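Local coordinates for putative agmatine deiminase (Streptococcus mutans, PDB 2EWO), which probably hydrolyses agmatine to N-carbamoylputrescine and ammonia, at residues Ala253-Leu258 with Val271-Val276. Residues are numbered along the deposited sequence; the frame is centred on the assembly and turned at random.
Sequences AAYDFL and VHKMCV
Tyr-255 and Leu-258, on helix 248-259, meet Val-271 and Lys-273 of the chain that returns after the helix and leads into a loop. Tyr-255 and Val-271 form a CH-pi contact. Val-271 CG1 lies over the centre of the tyrosine ring, 4.0 Å from the ring centroid and 12° off its normal. Tyr-255 CG is anti to the backbone N (chi1 -166°), beside the carbonyl carbon. The far part of the ring reaches segment 271-276. The other methyl, Val-271 CG2, packs against the helix itself, 3.8 Å from Leu-258 CB. The valine thus uses one branch for each helix residue.

Members of the Porphyromonas-type peptidyl-arginine deiminase family have the pentein fold, a propeller of alpha/beta modules. Here helix 248-259 and segment 271-276 pack at the surface beside strand 234-237, where Leu-258 and Val-271 both touch Cys-237. Met-274 extends this link through backbone hydrogen bonds to Cys-237 and Tyr-239.

Lys-273 crosses the tyrosine at about a right angle. Its CG lies in the ring plane at the edge, 3.4 Å from Tyr-255 CE2. The lysine chain is extended beyond CG, and its CE comes 3.4 Å from Tyr-255 OH. The contact is made by the aliphatic part of the lysine. Tyr-239 touches Lys-273 as well, and its ring meets that of Tyr-255 with the planes at about 60°.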
# COMPACT_ATOMS: atom_id res chain seq x y z
N ALA A 253 26.87 12.70 -36.56
CA ALA A 253 25.69 12.81 -37.42
C ALA A 253 24.79 13.93 -36.92
O ALA A 253 24.12 14.61 -37.70
CB ALA A 253 24.92 11.50 -37.43
N ALA A 254 24.79 14.09 -35.60
CA ALA A 254 23.98 15.12 -34.95
C ALA A 254 24.63 16.47 -35.14
O ALA A 254 23.96 17.45 -35.48
CB ALA A 254 23.86 14.81 -33.47
N TYR A 255 25.94 16.52 -34.92
CA TYR A 255 26.71 17.76 -35.04
C TYR A 255 26.59 18.34 -36.44
O TYR A 255 26.39 19.55 -36.61
CB TYR A 255 28.18 17.49 -34.70
CG TYR A 255 29.00 18.74 -34.47
CD1 TYR A 255 29.13 19.70 -35.48
CD2 TYR A 255 29.64 18.96 -33.25
CE1 TYR A 255 29.88 20.85 -35.28
CE2 TYR A 255 30.40 20.11 -33.05
CZ TYR A 255 30.51 21.05 -34.07
OH TYR A 255 31.26 22.20 -33.89
N ASP A 256 26.68 17.48 -37.45
CA ASP A 256 26.57 17.92 -38.82
C ASP A 256 25.18 18.48 -39.08
O ASP A 256 25.02 19.49 -39.77
CB ASP A 256 26.85 16.75 -39.77
CG ASP A 256 28.26 16.20 -39.59
OD1 ASP A 256 29.21 17.01 -39.58
OD2 ASP A 256 28.41 14.96 -39.46
N PHE A 257 24.17 17.83 -38.50
CA PHE A 257 22.79 18.27 -38.66
C PHE A 257 22.55 19.61 -37.98
O PHE A 257 21.94 20.52 -38.55
CB PHE A 257 21.84 17.26 -38.04
CG PHE A 257 20.42 17.74 -37.99
CD1 PHE A 257 19.61 17.62 -39.11
CD2 PHE A 257 19.89 18.30 -36.83
CE1 PHE A 257 18.28 18.06 -39.08
CE2 PHE A 257 18.57 18.74 -36.79
CZ PHE A 257 17.76 18.62 -37.92
N LEU A 258 23.03 19.71 -36.74
CA LEU A 258 22.88 20.92 -35.94
C LEU A 258 23.50 22.13 -36.60
O LEU A 258 22.82 23.13 -36.88
CB LEU A 258 23.53 20.70 -34.57
CG LEU A 258 22.60 20.42 -33.39
CD1 LEU A 258 21.51 19.42 -33.78
CD2 LEU A 258 23.43 19.90 -32.21
N VAL A 271 26.67 25.99 -32.75
CA VAL A 271 26.87 24.69 -32.09
C VAL A 271 28.11 24.63 -31.17
O VAL A 271 29.18 25.09 -31.54
CB VAL A 271 27.02 23.56 -33.14
CG1 VAL A 271 27.10 22.21 -32.44
CG2 VAL A 271 25.87 23.61 -34.13
N HIS A 272 27.95 24.06 -29.98
CA HIS A 272 29.10 23.94 -29.08
C HIS A 272 29.57 22.50 -29.03
O HIS A 272 29.06 21.65 -29.75
CB HIS A 272 28.77 24.40 -27.66
CG HIS A 272 28.75 25.89 -27.50
ND1 HIS A 272 28.98 26.51 -26.30
CD2 HIS A 272 28.51 26.87 -28.40
CE1 HIS A 272 28.88 27.82 -26.45
NE2 HIS A 272 28.59 28.06 -27.72
N LYS A 273 30.54 22.24 -28.16
CA LYS A 273 31.06 20.89 -28.06
C LYS A 273 31.22 20.38 -26.64
O LYS A 273 31.95 20.96 -25.84
CB LYS A 273 32.40 20.78 -28.80
CG LYS A 273 32.28 20.65 -30.31
CD LYS A 273 33.63 20.27 -30.91
CE LYS A 273 33.59 20.15 -32.42
NZ LYS A 273 34.91 19.73 -32.96
N MSE A 274 30.53 19.29 -26.35
CA MSE A 274 30.60 18.64 -25.05
C MSE A 274 31.43 17.39 -25.29
O MSE A 274 31.57 16.95 -26.43
CB MSE A 274 29.18 18.26 -24.58
CG MSE A 274 29.09 17.69 -23.15
SE MSE A 274 29.52 19.00 -21.74
CE MSE A 274 28.01 20.21 -22.01
N CYS A 275 32.00 16.82 -24.24
CA CYS A 275 32.79 15.61 -24.41
C CYS A 275 32.01 14.40 -23.92
O CYS A 275 31.00 14.54 -23.23
CB CYS A 275 34.10 15.71 -23.63
SG CYS A 275 33.86 15.63 -21.84
N VAL A 276 32.50 13.22 -24.28
CA VAL A 276 31.90 11.96 -23.87
C VAL A 276 32.91 11.19 -23.03
O VAL A 276 34.12 11.38 -23.18
CB VAL A 276 31.50 11.09 -25.10
CG1 VAL A 276 30.29 11.70 -25.81
CG2 VAL A 276 32.67 10.97 -26.07